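Local coordinates for peptidase M16 domain protein (Alicyclobacillus acidocaldarius subsp. acidocaldarius DSM 446, PDB 4XEA) that is a putative M16-family metallopeptidase that probably hydrolyses peptide bonds with a bound metal ion, at residues R147-L152 with F313-V318; R154-E159 with N414-A419; W257-G262 with N403-E408; A288-L293 with K301-N306. One frame throughout, in Å; residues are numbered along the deposited sequence.

Contact 1: R147-L152 with F313-V318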
loop_
_atom_site.group_PDB
_atom_site.type_symbol
_atom_site.label_atom_id
_atom_site.label_comp_id
_atom_site.label_asym_id
_atom_site.label_seq_id
_atom_site.Cartn_x
_atom_site.Cartn_y
_atom_site.Cartn_z
ATOM N N ARG A 147 11.887 0.279 16.683
ATOM C CA ARG A 147 12.586 0.664 17.920
ATOM C C ARG A 147 11.959 1.891 18.635
ATOM O O ARG A 147 11.701 1.823 19.817
ATOM C CB ARG A 147 14.079 0.896 17.626
ATOM C CG ARG A 147 14.975 1.029 18.865
ATOM C CD ARG A 147 14.626 0.012 19.950
ATOM N NE ARG A 147 15.555 0.096 21.067
ATOM C CZ ARG A 147 16.760 -0.464 21.094
ATOM N NH1 ARG A 147 17.201 -1.185 20.061
ATOM N NH2 ARG A 147 17.537 -0.296 22.167
ATOM N N ALA A 148 11.686 2.975 17.911
ATOM C CA ALA A 148 11.066 4.179 18.485
ATOM C C ALA A 148 9.697 3.867 19.086
ATOM O O ALA A 148 9.367 4.322 20.175
ATOM C CB ALA A 148 10.916 5.243 17.421
ATOM N N TYR A 149 8.920 3.095 18.334
ATOM C CA TYR A 149 7.615 2.597 18.774
ATOM C C TYR A 149 7.747 1.789 20.059
ATOM O O TYR A 149 7.039 2.048 21.041
ATOM C CB TYR A 149 7.018 1.753 17.650
ATOM C CG TYR A 149 5.729 1.084 17.976
ATOM C CD1 TYR A 149 5.678 -0.295 18.148
ATOM C CD2 TYR A 149 4.578 1.800 18.134
ATOM C CE1 TYR A 149 4.493 -0.943 18.442
ATOM C CE2 TYR A 149 3.360 1.153 18.450
ATOM C CZ TYR A 149 3.335 -0.203 18.600
ATOM O OH TYR A 149 2.164 -0.865 18.893
HETATM N N MSE A 150 8.682 0.843 20.087
HETATM C CA MSE A 150 8.802 -0.007 21.279
HETATM C C MSE A 150 9.315 0.794 22.486
HETATM O O MSE A 150 8.895 0.524 23.602
HETATM C CB MSE A 150 9.637 -1.285 21.028
HETATM C CG MSE A 150 8.887 -2.377 20.164
HETATM SE SE MSE A 150 7.053 -2.835 20.670
HETATM C CE MSE A 150 7.373 -3.052 22.601
ATOM N N GLU A 151 10.142 1.810 22.247
ATOM C CA GLU A 151 10.624 2.684 23.352
ATOM C C GLU A 151 9.435 3.449 23.987
ATOM O O GLU A 151 9.312 3.512 25.189
ATOM C CB GLU A 151 11.714 3.657 22.881
ATOM C CG GLU A 151 13.074 3.032 22.591
ATOM C CD GLU A 151 13.642 2.215 23.769
ATOM O OE1 GLU A 151 13.313 2.510 24.951
ATOM O OE2 GLU A 151 14.414 1.268 23.485
ATOM N N LEU A 152 8.538 3.945 23.149
ATOM C CA LEU A 152 7.310 4.615 23.615
ATOM C C LEU A 152 6.472 3.678 24.498
ATOM O O LEU A 152 6.144 4.010 25.667
ATOM C CB LEU A 152 6.549 5.125 22.387
ATOM C CG LEU A 152 5.216 5.880 22.504
ATOM C CD1 LEU A 152 4.149 4.949 22.985
ATOM C CD2 LEU A 152 5.372 7.051 23.373
ATOM N N PHE A 313 -6.412 -2.424 26.794
ATOM C CA PHE A 313 -5.526 -1.239 26.723
ATOM C C PHE A 313 -5.903 -0.386 25.546
ATOM O O PHE A 313 -6.632 -0.827 24.653
ATOM C CB PHE A 313 -4.073 -1.694 26.562
ATOM C CG PHE A 313 -3.780 -2.304 25.226
ATOM C CD1 PHE A 313 -3.290 -1.504 24.181
ATOM C CD2 PHE A 313 -4.035 -3.631 24.968
ATOM C CE1 PHE A 313 -3.054 -2.020 22.944
ATOM C CE2 PHE A 313 -3.784 -4.166 23.713
ATOM C CZ PHE A 313 -3.307 -3.362 22.693
ATOM N N GLY A 314 -5.408 0.833 25.524
ATOM C CA GLY A 314 -5.477 1.661 24.334
ATOM C C GLY A 314 -4.500 2.822 24.392
ATOM O O GLY A 314 -4.107 3.272 25.484
ATOM N N TYR A 315 -4.137 3.335 23.216
ATOM C CA TYR A 315 -3.264 4.531 23.151
ATOM C C TYR A 315 -3.376 5.292 21.841
ATOM O O TYR A 315 -3.789 4.726 20.816
ATOM C CB TYR A 315 -1.802 4.142 23.347
ATOM C CG TYR A 315 -1.282 3.085 22.414
ATOM C CD1 TYR A 315 -0.809 3.408 21.126
ATOM C CD2 TYR A 315 -1.282 1.740 22.780
ATOM C CE1 TYR A 315 -0.377 2.419 20.247
ATOM C CE2 TYR A 315 -0.814 0.773 21.916
ATOM C CZ TYR A 315 -0.382 1.111 20.657
ATOM O OH TYR A 315 0.056 0.145 19.798
ATOM N N THR A 316 -3.002 6.578 21.907
ATOM C CA THR A 316 -2.806 7.433 20.728
ATOM C C THR A 316 -1.301 7.616 20.496
ATOM O O THR A 316 -0.523 7.726 21.487
ATOM C CB THR A 316 -3.461 8.819 20.992
ATOM O OG1 THR A 316 -4.847 8.637 21.281
ATOM C CG2 THR A 316 -3.260 9.770 19.841
ATOM N N LEU A 317 -0.891 7.608 19.212
ATOM C CA LEU A 317 0.455 7.949 18.769
ATOM C C LEU A 317 0.448 8.981 17.654
ATOM O O LEU A 317 -0.314 8.845 16.666
ATOM C CB LEU A 317 1.119 6.735 18.150
ATOM C CG LEU A 317 1.418 5.551 19.033
ATOM C CD1 LEU A 317 2.221 4.539 18.140
ATOM C CD2 LEU A 317 2.213 5.997 20.277
ATOM N N VAL A 318 1.319 9.976 17.765
ATOM C CA VAL A 318 1.463 10.997 16.743
ATOM C C VAL A 318 2.939 11.253 16.536
ATOM O O VAL A 318 3.698 11.348 17.509
ATOM C CB VAL A 318 0.806 12.334 17.181
ATOM C CG1 VAL A 318 0.967 13.430 16.093
ATOM C CG2 VAL A 318 -0.673 12.125 17.521
#
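Leu-152 and Leu-317 meet at the apolar centre of a helix-on-sheet packing. Helix 144-156 packs on strand 314-321, an inner strand of the five-stranded mixed sheet. The N-to-C directions of helix 147-152 and strand 314-318 differ by 138°, nearer antiparallel than parallel, with axes 11.3 Å apart. CD1 of Leu-152 is tightly packed against CD2 of Leu-317, at 3.5 Å; the two side chains lie alongside, pointing opposite ways. The other methyl of Leu-317, CD1, sits in the plane of the Tyr-149 ring, at its edge, 3.6 Å from CE2. Tyr-315 and Leu-317 both point to this helix, while Thr-316 and Val-318 face helix 265-283.

Further out the contact turns polar. The Tyr-149 side chain leaves with CG opposite the backbone N (chi1 176°), and the ring reaches across to the strand. Its OH makes a short hydrogen bond of 2.5 Å to OH of Tyr-315; the two side chains cross near a right angle. A phenylalanine at Tyr-149 would lack this oxygen and would probably leave the Tyr-315 hydroxyl without its mate. On the far side of the helix, Arg-154 forms a salt bridge to OE2 of Glu-151. Arg-147 NE makes a second salt bridge to the same OE2, at 2.9 Å, in the guanidinium plane and on the anti lone pair of that oxygen.

Contact 2: R154-E159 with N414-A419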
loop_
_atom_site.group_PDB
_atom_site.type_symbol
_atom_site.label_atom_id
_atom_site.label_comp_id
_atom_site.label_asym_id
_atom_site.label_seq_id
_atom_site.Cartn_x
_atom_site.Cartn_y
_atom_site.Cartn_z
ATOM N N ARG A 154 7.397 0.926 26.047
ATOM C CA ARG A 154 8.166 0.572 27.215
ATOM C C ARG A 154 8.137 1.725 28.258
ATOM O O ARG A 154 8.082 1.469 29.452
ATOM C CB ARG A 154 9.615 0.210 26.898
ATOM C CG ARG A 154 9.814 -1.254 26.470
ATOM C CD ARG A 154 11.305 -1.687 26.448
ATOM N NE ARG A 154 12.117 -1.174 25.340
ATOM C CZ ARG A 154 12.227 -1.730 24.122
ATOM N NH1 ARG A 154 13.037 -1.178 23.217
ATOM N NH2 ARG A 154 11.524 -2.812 23.785
ATOM N N ALA A 155 8.119 2.953 27.767
ATOM C CA ALA A 155 8.003 4.125 28.640
ATOM C C ALA A 155 6.559 4.249 29.201
ATOM O O ALA A 155 6.344 4.534 30.398
ATOM C CB ALA A 155 8.428 5.382 27.868
HETATM N N MSE A 156 5.575 4.016 28.342
HETATM C CA MSE A 156 4.183 4.195 28.696
HETATM C C MSE A 156 3.642 3.170 29.717
HETATM O O MSE A 156 2.920 3.551 30.645
HETATM C CB MSE A 156 3.334 4.199 27.422
HETATM C CG MSE A 156 1.856 4.334 27.600
HETATM SE SE MSE A 156 0.877 4.557 25.923
HETATM C CE MSE A 156 1.481 6.226 25.452
ATOM N N TYR A 157 4.005 1.901 29.533
ATOM C CA TYR A 157 3.379 0.796 30.238
ATOM C C TYR A 157 4.310 0.256 31.321
ATOM O O TYR A 157 5.482 -0.014 31.085
ATOM C CB TYR A 157 2.893 -0.311 29.233
ATOM C CG TYR A 157 1.682 0.102 28.497
ATOM C CD1 TYR A 157 0.411 -0.006 29.075
ATOM C CD2 TYR A 157 1.773 0.683 27.228
ATOM C CE1 TYR A 157 -0.756 0.404 28.384
ATOM C CE2 TYR A 157 0.624 1.091 26.542
ATOM C CZ TYR A 157 -0.616 0.991 27.130
ATOM O OH TYR A 157 -1.681 1.451 26.443
ATOM N N HIS A 158 3.777 0.104 32.537
ATOM C CA HIS A 158 4.522 -0.464 33.633
ATOM C C HIS A 158 4.631 -1.992 33.563
ATOM O O HIS A 158 5.692 -2.535 33.855
ATOM C CB HIS A 158 3.866 -0.135 34.989
ATOM C CG HIS A 158 3.818 1.327 35.312
ATOM N ND1 HIS A 158 4.454 1.867 36.410
ATOM C CD2 HIS A 158 3.159 2.345 34.719
ATOM C CE1 HIS A 158 4.232 3.170 36.438
ATOM N NE2 HIS A 158 3.468 3.484 35.408
ATOM N N GLU A 159 3.508 -2.652 33.313
ATOM C CA GLU A 159 3.387 -4.118 33.487
ATOM C C GLU A 159 2.601 -4.808 32.362
ATOM O O GLU A 159 2.777 -5.994 32.159
ATOM C CB GLU A 159 2.580 -4.473 34.760
ATOM C CG GLU A 159 3.077 -4.033 36.056
ATOM C CD GLU A 159 1.916 -3.637 37.021
ATOM O OE1 GLU A 159 1.090 -4.515 37.419
ATOM O OE2 GLU A 159 1.883 -2.430 37.398
ATOM N N ASN A 414 -1.001 11.859 31.118
ATOM C CA ASN A 414 -0.938 10.500 30.556
ATOM C C ASN A 414 -0.121 10.431 29.265
ATOM O O ASN A 414 -0.294 9.503 28.446
ATOM C CB ASN A 414 -2.359 9.905 30.352
ATOM C CG ASN A 414 -3.144 10.634 29.250
ATOM O OD1 ASN A 414 -2.963 11.840 29.067
ATOM N ND2 ASN A 414 -4.072 9.915 28.559
HETATM N N MSE A 415 0.770 11.398 29.097
HETATM C CA MSE A 415 1.457 11.637 27.849
HETATM C C MSE A 415 2.918 11.228 27.962
HETATM O O MSE A 415 3.516 11.389 28.986
HETATM C CB MSE A 415 1.355 13.125 27.457
HETATM C CG MSE A 415 2.009 13.491 26.175
HETATM SE SE MSE A 415 2.019 15.367 25.758
HETATM C CE MSE A 415 3.072 16.088 27.269
ATOM N N VAL A 416 3.454 10.664 26.871
ATOM C CA VAL A 416 4.845 10.271 26.776
ATOM C C VAL A 416 5.377 10.966 25.543
ATOM O O VAL A 416 4.719 10.976 24.469
ATOM C CB VAL A 416 5.030 8.744 26.583
ATOM C CG1 VAL A 416 6.520 8.411 26.440
ATOM C CG2 VAL A 416 4.414 8.010 27.739
ATOM N N VAL A 417 6.526 11.593 25.675
ATOM C CA VAL A 417 7.167 12.239 24.513
ATOM C C VAL A 417 8.493 11.528 24.322
ATOM O O VAL A 417 9.319 11.538 25.248
ATOM C CB VAL A 417 7.438 13.743 24.708
ATOM C CG1 VAL A 417 7.974 14.423 23.420
ATOM C CG2 VAL A 417 6.214 14.486 25.180
ATOM N N SER A 418 8.728 10.950 23.138
ATOM C CA SER A 418 9.958 10.197 22.929
ATOM C C SER A 418 10.595 10.449 21.564
ATOM O O SER A 418 9.884 10.632 20.571
ATOM C CB SER A 418 9.693 8.712 23.149
ATOM O OG SER A 418 8.968 8.184 22.066
ATOM N N ALA A 419 11.927 10.427 21.515
ATOM C CA ALA A 419 12.669 10.786 20.318
ATOM C C ALA A 419 13.796 9.779 20.061
ATOM O O ALA A 419 14.378 9.182 20.984
ATOM C CB ALA A 419 13.256 12.220 20.451
#
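Ala-155 touches Val-416 near the C-terminal end of helix 144-156. Its CB points to strand 415-422 and lies 3.9 Å from CG1 of Val-416. Met-156, a selenomethionine, comes next and meets the other branch of the same valine. CG2 of Val-416 rests 3.9 Å from CA of Met-156 and 4.0 Å from its CB. The selenomethionine chain runs out extended, then bends at its last torsion (chi3 -68°). This turn brings CE back to 4.1 Å from CG2, and the methyl group covers the same branch as the backbone end. One valine is therefore shared, one methyl to each residue, and the contact is wholly apolar and buried. The carbonyl O of Met-156 accepts a hydrogen bond from Lys-258 NZ.

At Tyr-157 the chain leaves the helix. Past it, the backbone N atoms of His-158 and Glu-159 each bond to the carboxylate of Glu-233.

Val-416 also packs on Pro-237 and on Leu-152, one turn before Met-156 in the same helix. Its strand lies between strands 241-246 and 252-258, so the helix end packs on the strand next to edge strand 241-246.

Contact 3: W257-G262 with N403-E408; sequences WKEANG and NARFQE
Glu-259 and Arg-405 come at each other from opposite directions and meet with their flat groups almost level. The carboxylate and guanidinium planes are 19° apart. Arg-405 offers its two terminal nitrogens end-on, one to each carboxylate oxygen. NH2 lies 2.7 Å from OE2 of Glu-259, and NH1 lies 3.1 Å from OE1. The NH1 bond is nearly straight, at 172°. Both oxygens use their syn lone pairs, and both lie close to the guanidinium plane. The pair is thus fixed in rotation as well as in distance.

Each side chain is folded to get there. The Arg-405 chain is bent at chi2 (88°) and again at chi3. Glu-259 is bent at chi2. The turn of the arginine also presents NE to its own helix, where it bonds to OE1 of Glu-408 at 3.1 Å. A weak bond from NH1 reaches the same oxygen.

The two carboxylates stay apart, with OE1 of Glu-259 and OE1 of Glu-408 separated by 6.1 Å. The guanidinium between them probably offsets their like charges. OE2 of Glu-259 has a further hydrogen bond with Tyr-307 OH on the edge strand. Gln-271 of helix 265-283 touches both Glu-259 and Arg-405, and Met-275 packs on the arginine.

This is a salt-bridge network of three residues, centred on a buried bidentate arginine-carboxylate pair. It ties the 257-262 segment to helix 399-409.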
loop_
_atom_site.group_PDB
_atom_site.type_symbol
_atom_site.label_atom_id
_atom_site.label_comp_id
_atom_site.label_asym_id
_atom_site.label_seq_id
_atom_site.Cartn_x
_atom_site.Cartn_y
_atom_site.Cartn_z
ATOM N N TRP A 257 -0.382 9.033 24.130
ATOM C CA TRP A 257 -1.278 9.177 25.278
ATOM C C TRP A 257 -1.870 7.827 25.613
ATOM O O TRP A 257 -2.308 7.092 24.744
ATOM C CB TRP A 257 -2.392 10.168 24.994
ATOM C CG TRP A 257 -1.897 11.582 24.849
ATOM C CD1 TRP A 257 -1.847 12.536 25.809
ATOM C CD2 TRP A 257 -1.422 12.194 23.641
ATOM N NE1 TRP A 257 -1.392 13.734 25.273
ATOM C CE2 TRP A 257 -1.081 13.531 23.955
ATOM C CE3 TRP A 257 -1.248 11.735 22.329
ATOM C CZ2 TRP A 257 -0.560 14.420 22.993
ATOM C CZ3 TRP A 257 -0.716 12.590 21.382
ATOM C CH2 TRP A 257 -0.381 13.929 21.714
ATOM N N LYS A 258 -1.875 7.528 26.903
ATOM C CA LYS A 258 -2.249 6.234 27.433
ATOM C C LYS A 258 -3.724 6.273 27.890
ATOM O O LYS A 258 -4.055 7.055 28.787
ATOM C CB LYS A 258 -1.381 6.025 28.684
ATOM C CG LYS A 258 -1.428 4.630 29.319
ATOM C CD LYS A 258 -0.512 4.587 30.519
ATOM C CE LYS A 258 -0.374 3.188 30.982
ATOM N NZ LYS A 258 0.468 3.096 32.148
ATOM N N GLU A 259 -4.576 5.397 27.355
ATOM C CA GLU A 259 -5.902 5.192 27.940
ATOM C C GLU A 259 -5.779 4.515 29.312
ATOM O O GLU A 259 -4.925 3.626 29.502
ATOM C CB GLU A 259 -6.821 4.330 27.072
ATOM C CG GLU A 259 -7.152 4.858 25.697
ATOM C CD GLU A 259 -8.206 5.967 25.703
ATOM O OE1 GLU A 259 -8.783 6.309 26.773
ATOM O OE2 GLU A 259 -8.458 6.483 24.592
ATOM N N ALA A 260 -6.660 4.881 30.242
ATOM C CA ALA A 260 -6.664 4.263 31.573
ATOM C C ALA A 260 -7.059 2.777 31.503
ATOM O O ALA A 260 -6.686 1.991 32.377
ATOM C CB ALA A 260 -7.650 5.035 32.540
ATOM N N ASN A 261 -7.879 2.430 30.516
ATOM C CA ASN A 261 -8.317 1.046 30.325
ATOM C C ASN A 261 -8.761 0.812 28.895
ATOM O O ASN A 261 -8.893 1.766 28.125
ATOM C CB ASN A 261 -9.393 0.661 31.322
ATOM C CG ASN A 261 -10.411 1.727 31.490
ATOM O OD1 ASN A 261 -11.191 2.004 30.560
ATOM N ND2 ASN A 261 -10.419 2.368 32.681
ATOM N N GLY A 262 -9.003 -0.461 28.549
ATOM C CA GLY A 262 -9.489 -0.800 27.225
ATOM C C GLY A 262 -11.015 -0.626 27.151
ATOM O O GLY A 262 -11.624 -0.092 28.068
ATOM N N ASN A 403 -15.386 17.087 22.248
ATOM C CA ASN A 403 -14.727 17.783 23.365
ATOM C C ASN A 403 -14.539 16.874 24.589
ATOM O O ASN A 403 -13.455 16.869 25.170
ATOM C CB ASN A 403 -15.435 19.097 23.741
ATOM C CG ASN A 403 -15.169 20.238 22.723
ATOM O OD1 ASN A 403 -14.021 20.606 22.451
ATOM N ND2 ASN A 403 -16.235 20.792 22.170
ATOM N N ALA A 404 -15.557 16.091 24.967
ATOM C CA ALA A 404 -15.431 15.197 26.129
ATOM C C ALA A 404 -14.325 14.167 25.912
ATOM O O ALA A 404 -13.544 13.866 26.820
ATOM C CB ALA A 404 -16.761 14.501 26.447
ATOM N N ARG A 405 -14.250 13.606 24.710
ATOM C CA ARG A 405 -13.207 12.592 24.405
ATOM C C ARG A 405 -11.803 13.216 24.524
ATOM O O ARG A 405 -10.906 12.622 25.121
ATOM C CB ARG A 405 -13.431 12.028 22.992
ATOM C CG ARG A 405 -12.350 11.063 22.477
ATOM C CD ARG A 405 -12.676 9.637 22.888
ATOM N NE ARG A 405 -12.390 9.230 24.277
ATOM C CZ ARG A 405 -11.305 8.554 24.661
ATOM N NH1 ARG A 405 -11.183 8.125 25.904
ATOM N NH2 ARG A 405 -10.323 8.301 23.803
ATOM N N PHE A 406 -11.630 14.404 23.946
ATOM C CA PHE A 406 -10.389 15.161 24.023
ATOM C C PHE A 406 -9.958 15.393 25.491
ATOM O O PHE A 406 -8.818 15.115 25.881
ATOM C CB PHE A 406 -10.531 16.501 23.264
ATOM C CG PHE A 406 -9.271 17.317 23.260
ATOM C CD1 PHE A 406 -8.916 18.078 24.364
ATOM C CD2 PHE A 406 -8.396 17.278 22.177
ATOM C CE1 PHE A 406 -7.700 18.794 24.391
ATOM C CE2 PHE A 406 -7.205 17.985 22.194
ATOM C CZ PHE A 406 -6.855 18.756 23.308
ATOM N N GLN A 407 -10.899 15.880 26.309
ATOM C CA GLN A 407 -10.638 16.208 27.723
ATOM C C GLN A 407 -10.265 14.993 28.582
ATOM O O GLN A 407 -9.418 15.090 29.480
ATOM C CB GLN A 407 -11.864 16.926 28.312
ATOM C CG GLN A 407 -12.145 18.294 27.675
ATOM C CD GLN A 407 -11.138 19.356 28.063
ATOM O OE1 GLN A 407 -10.515 19.274 29.123
ATOM N NE2 GLN A 407 -10.988 20.375 27.217
ATOM N N GLU A 408 -10.906 13.864 28.289
ATOM C CA GLU A 408 -10.682 12.566 28.927
ATOM C C GLU A 408 -9.291 11.986 28.652
ATOM O O GLU A 408 -8.684 11.311 29.490
ATOM C CB GLU A 408 -11.639 11.524 28.300
ATOM C CG GLU A 408 -12.836 11.219 29.048
ATOM C CD GLU A 408 -13.831 10.330 28.270
ATOM O OE1 GLU A 408 -13.656 10.001 27.052
ATOM O OE2 GLU A 408 -14.822 9.961 28.919
HETATM O O HOH W 1 -7.149 8.494 28.713
#

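Contact 4: A288-L293 with K301-N306; sequences AFYQSL and KGFSAN
Tyr-290 and Phe-303 supply the aromatic part of this contact. Each side chain points toward the opposite segment, and the two pass side by side with reversed headings. The tyrosine presents its ring edge: CD1 lies 3.7 Å from CD2 of Phe-303, and CE1 is 4.0 Å from CB of Phe-303. That CB sits in the plane of the tyrosine ring. A chi1 of 169° turns the Tyr-290 ring away from its own N and out toward Phe-303.

The remaining contact is van der Waals packing around the hydroxyl. OH of Tyr-290 rests 3.4 Å from CA of Lys-301 and 3.5 Å from its CG. The lysine crosses the tyrosine at about a right angle. With only an alanine at Tyr-290, Phe-303 would probably lose its ring partner and the Lys-301 backbone its cover.

Neighbouring side chains bind the helix to its surroundings. Phe-289 stacks on His-335, and Leu-293 CG lies 4.1 Å above the plane of the Phe-289 ring, toward its rim. Phe-303 also packs on Val-318 of the next strand.

The arrangement is a short-range helix-loop-strand connection. The chain folds back on helix 288-295 as it enters edge strand 304-309 of the five-stranded sheet.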
loop_
_atom_site.group_PDB
_atom_site.type_symbol
_atom_site.label_atom_id
_atom_site.label_comp_id
_atom_site.label_asym_id
_atom_site.label_seq_id
_atom_site.Cartn_x
_atom_site.Cartn_y
_atom_site.Cartn_z
ATOM N N ALA A 288 -4.891 22.962 9.251
ATOM C CA ALA A 288 -3.996 24.115 9.236
ATOM C C ALA A 288 -2.764 23.879 10.126
ATOM O O ALA A 288 -1.668 24.339 9.800
ATOM C CB ALA A 288 -4.739 25.420 9.638
ATOM N N PHE A 289 -2.929 23.149 11.227
ATOM C CA PHE A 289 -1.785 22.827 12.094
ATOM C C PHE A 289 -0.749 22.038 11.303
ATOM O O PHE A 289 0.411 22.441 11.229
ATOM C CB PHE A 289 -2.220 22.045 13.336
ATOM C CG PHE A 289 -1.072 21.648 14.260
ATOM C CD1 PHE A 289 -0.319 22.620 14.927
ATOM C CD2 PHE A 289 -0.760 20.320 14.473
ATOM C CE1 PHE A 289 0.728 22.272 15.777
ATOM C CE2 PHE A 289 0.270 19.953 15.356
ATOM C CZ PHE A 289 1.028 20.956 16.002
ATOM N N TYR A 290 -1.166 20.927 10.694
ATOM C CA TYR A 290 -0.241 20.132 9.871
ATOM C C TYR A 290 0.400 20.966 8.719
ATOM O O TYR A 290 1.595 20.854 8.447
ATOM C CB TYR A 290 -0.944 18.916 9.290
ATOM C CG TYR A 290 -0.131 18.217 8.227
ATOM C CD1 TYR A 290 0.818 17.250 8.565
ATOM C CD2 TYR A 290 -0.305 18.527 6.888
ATOM C CE1 TYR A 290 1.572 16.619 7.585
ATOM C CE2 TYR A 290 0.432 17.896 5.905
ATOM C CZ TYR A 290 1.365 16.945 6.250
ATOM O OH TYR A 290 2.091 16.345 5.251
ATOM N N GLN A 291 -0.398 21.789 8.046
ATOM C CA GLN A 291 0.108 22.590 6.925
ATOM C C GLN A 291 1.144 23.606 7.419
ATOM O O GLN A 291 2.142 23.880 6.739
ATOM C CB GLN A 291 -1.042 23.279 6.174
ATOM C CG GLN A 291 -2.021 22.292 5.486
ATOM C CD GLN A 291 -1.616 21.882 4.054
ATOM O OE1 GLN A 291 -0.823 22.553 3.387
ATOM N NE2 GLN A 291 -2.190 20.774 3.581
ATOM N N SER A 292 0.908 24.151 8.609
ATOM C CA SER A 292 1.850 25.092 9.213
ATOM C C SER A 292 3.167 24.382 9.590
ATOM O O SER A 292 4.254 24.928 9.379
ATOM C CB SER A 292 1.216 25.769 10.439
ATOM O OG SER A 292 2.200 26.407 11.246
ATOM N N LEU A 293 3.072 23.166 10.124
ATOM C CA LEU A 293 4.267 22.394 10.462
ATOM C C LEU A 293 5.054 22.025 9.219
ATOM O O LEU A 293 6.276 22.051 9.231
ATOM C CB LEU A 293 3.908 21.101 11.188
ATOM C CG LEU A 293 3.368 21.208 12.613
ATOM C CD1 LEU A 293 2.963 19.835 13.095
ATOM C CD2 LEU A 293 4.389 21.849 13.569
ATOM N N LYS A 301 5.599 14.454 4.835
ATOM C CA LYS A 301 4.293 13.814 4.558
ATOM C C LYS A 301 4.048 12.452 5.198
ATOM O O LYS A 301 2.927 11.937 5.123
ATOM C CB LYS A 301 4.054 13.688 3.041
ATOM C CG LYS A 301 3.488 14.940 2.409
ATOM C CD LYS A 301 4.558 15.802 1.718
ATOM C CE LYS A 301 3.916 16.883 0.837
ATOM N NZ LYS A 301 4.910 17.795 0.197
ATOM N N GLY A 302 5.075 11.862 5.805
ATOM C CA GLY A 302 4.923 10.628 6.596
ATOM C C GLY A 302 4.472 10.865 8.043
ATOM O O GLY A 302 4.253 9.928 8.796
ATOM N N PHE A 303 4.334 12.125 8.431
ATOM C CA PHE A 303 3.746 12.483 9.718
ATOM C C PHE A 303 2.372 11.838 9.828
ATOM O O PHE A 303 1.612 11.890 8.888
ATOM C CB PHE A 303 3.593 13.996 9.800
ATOM C CG PHE A 303 3.080 14.487 11.126
ATOM C CD1 PHE A 303 3.915 14.500 12.238
ATOM C CD2 PHE A 303 1.770 14.953 11.259
ATOM C CE1 PHE A 303 3.467 14.971 13.470
ATOM C CE2 PHE A 303 1.298 15.438 12.503
ATOM C CZ PHE A 303 2.148 15.438 13.610
ATOM N N SER A 304 2.040 11.256 10.975
ATOM C CA SER A 304 0.728 10.610 11.120
ATOM C C SER A 304 0.265 10.563 12.570
ATOM O O SER A 304 1.071 10.688 13.482
ATOM C CB SER A 304 0.752 9.186 10.553
ATOM O OG SER A 304 1.555 8.381 11.390
ATOM N N ALA A 305 -1.041 10.402 12.750
ATOM C CA ALA A 305 -1.659 10.271 14.058
ATOM C C ALA A 305 -2.545 9.032 13.958
ATOM O O ALA A 305 -3.353 8.913 13.015
ATOM C CB ALA A 305 -2.476 11.465 14.385
ATOM N N ASN A 306 -2.365 8.110 14.898
ATOM C CA ASN A 306 -3.054 6.826 14.895
ATOM C C ASN A 306 -3.555 6.485 16.294
ATOM O O ASN A 306 -2.980 6.917 17.304
ATOM C CB ASN A 306 -2.109 5.709 14.423
ATOM C CG ASN A 306 -1.681 5.877 12.930
ATOM O OD1 ASN A 306 -0.548 6.257 12.640
ATOM N ND2 ASN A 306 -2.612 5.654 12.012
#

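All four contacts reach the same five-stranded sheet. Contacts 1 and 2 share helix 144-156, with centres 7 Å apart; Tyr-157 OH packs 3.7 Å from Tyr-315 CD2. Contact 3, about 15 Å from each of them between centres, is joined through strand 252-258: Glu-259 N lies 2.9 Å from Gly-314 O, and Asn-414 ND2 2.9 Å from Lys-258 O. Contact 4 lies about 17 Å from contact 1 between centres, and there Asn-306 N is 2.8 Å from Leu-317 O. It does not touch contacts 2 and 3, more than 20 Å away between centres. The nickel ligands His-61, His-65 and Glu-136 belong to none of the contacts. Glu-136 lies on helix 123-141, just before helix 144-156.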